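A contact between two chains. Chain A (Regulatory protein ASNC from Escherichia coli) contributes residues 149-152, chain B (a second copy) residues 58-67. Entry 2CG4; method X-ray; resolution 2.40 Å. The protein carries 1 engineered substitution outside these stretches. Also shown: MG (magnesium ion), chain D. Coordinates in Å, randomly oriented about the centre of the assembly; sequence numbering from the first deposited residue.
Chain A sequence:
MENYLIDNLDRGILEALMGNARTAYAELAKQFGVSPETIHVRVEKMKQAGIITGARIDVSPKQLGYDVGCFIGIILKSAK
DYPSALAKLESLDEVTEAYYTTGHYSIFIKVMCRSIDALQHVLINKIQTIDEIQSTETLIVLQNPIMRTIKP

Chain A 149-152: TIKP
Chain B, residues 58-67: DVSPKQLGYD

This is a small, apolar contact in which one isoleucine near the end of chain A fits into a pocket lined by a turn of chain B. The two stretches bury 260 Å² together, both sides summed. No hydrogen bond joins them directly among the atoms modelled.

Chain A runs extended, without regular helix or strand. Phi/psi is -134/155 at T149(A), -54/140 at I150(A) and -106/89 at K151(A); P152(A) has phi -58. Chain B leaves a strand at D58(B) and V59(B), then turns. Residues 61-63 have helical phi/psi without the regular bonds. The turn is held by Y66(B) N to P61(B) O, 2.9 Å, and G65(B) N to K62(B) O, 2.8 Å. The side chain of S60(B), chi1 t, braces it: Q63(B) N donates to S60(B) OG at 3.2 Å. G65(B) has phi/psi 90/15, where a CB would jam against the carbonyl O of L64(B), so glycine suits this position.

In register, the CA atoms of I150(A) and P61(B) lie 7.0 Å apart, and those of P152(A) and L64(B) 7.4 Å.

I150(A) points toward chain B, is buried and has 97 Å² covered by it. With chi1 p and chi2 t, its CD1 reaches four residues: V59(B) CG1 at 3.8 Å, P61(B) CA at 3.6 Å, L64(B) CD1 at 3.8 Å and Y66(B) CE1 at 3.6 Å. A branched, uncharged side chain suits this pocket, because CG2 can meet the tyrosine as well. I150(A) CG2 lies 4.3 Å from the centroid of the Y66(B) ring, 4° off the ring normal, a CH-pi contact over the face. Y66(B) holds its ring there with chi1 m and chi2 88°.

V59(B), L64(B) and Y66(B) point toward chain A; P61(B) is sideways. L64(B) is m, t, and V59(B) has chi1 137°, between wells. The P61(B) ring is C-gamma exo.

P152(A), C-gamma endo and sideways, extends the apolar surface. Its CB is 4.2 Å from L64(B) CD1, and its CA is 4.0 Å from Y66(B) OH. Between the two apolar residues, K151(A) points away; its side chain is not modelled beyond CB.

One water links the stretches, 3.3 Å from T149(A) OG1 and accepting a weak bond from V59(B) N at 3.4 Å. D58(B) makes no contact with this stretch of chain A; its OD2 binds the magnesium ion at 2.1 Å.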

# COMPACT_ATOMS: atom_id res chain seq x y z
N THR A 149 -7.03 -29.70 -9.54
CA THR A 149 -7.33 -29.57 -10.95
C THR A 149 -8.75 -29.00 -11.06
O THR A 149 -9.55 -29.16 -10.14
CB THR A 149 -7.24 -30.96 -11.62
OG1 THR A 149 -6.43 -30.90 -12.80
CG2 THR A 149 -8.61 -31.51 -11.95
N ILE A 150 -9.06 -28.32 -12.16
CA ILE A 150 -10.47 -28.14 -12.53
C ILE A 150 -11.19 -29.48 -12.61
O ILE A 150 -10.63 -30.47 -13.06
CB ILE A 150 -10.63 -27.42 -13.89
CG1 ILE A 150 -10.01 -28.23 -15.02
CG2 ILE A 150 -10.05 -26.01 -13.82
CD1 ILE A 150 -10.43 -27.78 -16.39
N LYS A 151 -12.43 -29.52 -12.14
CA LYS A 151 -13.24 -30.73 -12.22
C LYS A 151 -14.32 -30.60 -13.31
O LYS A 151 -15.44 -30.16 -13.02
CB LYS A 151 -13.85 -31.05 -10.86
N PRO A 152 -13.99 -30.98 -14.55
CA PRO A 152 -14.72 -30.54 -15.75
C PRO A 152 -16.21 -30.90 -15.72
O PRO A 152 -16.57 -32.06 -15.49
CB PRO A 152 -14.02 -31.31 -16.89
CG PRO A 152 -13.32 -32.45 -16.22
CD PRO A 152 -12.90 -31.92 -14.89
N ASP B 58 -3.32 -34.66 -19.17
CA ASP B 58 -3.43 -33.24 -18.89
C ASP B 58 -4.55 -32.61 -19.71
O ASP B 58 -4.81 -33.00 -20.85
CB ASP B 58 -2.10 -32.53 -19.12
CG ASP B 58 -1.04 -32.92 -18.10
OD1 ASP B 58 0.15 -32.88 -18.44
OD2 ASP B 58 -1.41 -33.27 -16.96
N VAL B 59 -5.22 -31.65 -19.10
CA VAL B 59 -6.40 -31.04 -19.68
C VAL B 59 -6.16 -29.54 -19.77
O VAL B 59 -5.46 -28.97 -18.94
CB VAL B 59 -7.64 -31.36 -18.81
CG1 VAL B 59 -8.53 -30.14 -18.65
CG2 VAL B 59 -8.43 -32.53 -19.40
N SER B 60 -6.72 -28.91 -20.79
CA SER B 60 -6.65 -27.46 -20.89
C SER B 60 -7.96 -26.83 -20.46
O SER B 60 -8.98 -27.03 -21.12
CB SER B 60 -6.31 -27.04 -22.33
OG SER B 60 -6.83 -25.75 -22.60
N PRO B 61 -7.94 -26.07 -19.36
CA PRO B 61 -9.15 -25.42 -18.86
C PRO B 61 -9.73 -24.44 -19.87
O PRO B 61 -10.95 -24.33 -20.00
CB PRO B 61 -8.67 -24.67 -17.61
CG PRO B 61 -7.40 -25.35 -17.22
CD PRO B 61 -6.77 -25.77 -18.51
N LYS B 62 -8.86 -23.71 -20.57
CA LYS B 62 -9.28 -22.74 -21.57
C LYS B 62 -10.20 -23.38 -22.62
O LYS B 62 -11.28 -22.86 -22.91
CB LYS B 62 -8.05 -22.13 -22.25
CG LYS B 62 -8.35 -20.91 -23.09
CD LYS B 62 -7.07 -20.23 -23.56
CE LYS B 62 -6.52 -20.86 -24.84
NZ LYS B 62 -5.58 -19.95 -25.56
N GLN B 63 -9.76 -24.51 -23.16
CA GLN B 63 -10.52 -25.25 -24.16
C GLN B 63 -11.82 -25.82 -23.61
O GLN B 63 -12.75 -26.13 -24.36
CB GLN B 63 -9.66 -26.36 -24.76
CG GLN B 63 -9.26 -26.12 -26.20
CD GLN B 63 -8.63 -24.77 -26.45
OE1 GLN B 63 -7.54 -24.68 -27.00
NE2 GLN B 63 -9.32 -23.71 -26.04
N LEU B 64 -11.88 -25.96 -22.29
CA LEU B 64 -13.11 -26.39 -21.62
C LEU B 64 -13.93 -25.20 -21.16
O LEU B 64 -14.91 -25.35 -20.42
CB LEU B 64 -12.78 -27.31 -20.44
CG LEU B 64 -12.37 -28.75 -20.77
CD1 LEU B 64 -11.56 -29.34 -19.64
CD2 LEU B 64 -13.61 -29.61 -21.04
N GLY B 65 -13.53 -24.01 -21.60
CA GLY B 65 -14.34 -22.80 -21.44
C GLY B 65 -14.09 -22.03 -20.16
O GLY B 65 -14.89 -21.17 -19.78
N TYR B 66 -12.99 -22.32 -19.48
CA TYR B 66 -12.58 -21.54 -18.31
C TYR B 66 -11.79 -20.30 -18.74
O TYR B 66 -10.55 -20.32 -18.78
CB TYR B 66 -11.78 -22.40 -17.33
CG TYR B 66 -12.58 -23.52 -16.72
CD1 TYR B 66 -12.67 -24.77 -17.34
CD2 TYR B 66 -13.26 -23.34 -15.52
CE1 TYR B 66 -13.41 -25.80 -16.77
CE2 TYR B 66 -14.00 -24.36 -14.94
CZ TYR B 66 -14.07 -25.58 -15.57
OH TYR B 66 -14.81 -26.59 -14.98
N ASP B 67 -12.52 -19.25 -19.05
CA ASP B 67 -11.96 -18.01 -19.56
C ASP B 67 -11.48 -17.08 -18.44
O ASP B 67 -10.77 -16.11 -18.68
CB ASP B 67 -13.00 -17.28 -20.41
CG ASP B 67 -13.28 -18.00 -21.72
OD1 ASP B 67 -12.36 -18.67 -22.24
OD2 ASP B 67 -14.42 -17.89 -22.22
MG MG D . -0.34 -34.15 -15.32
O HOH W 1 -5.01 -31.38 -15.73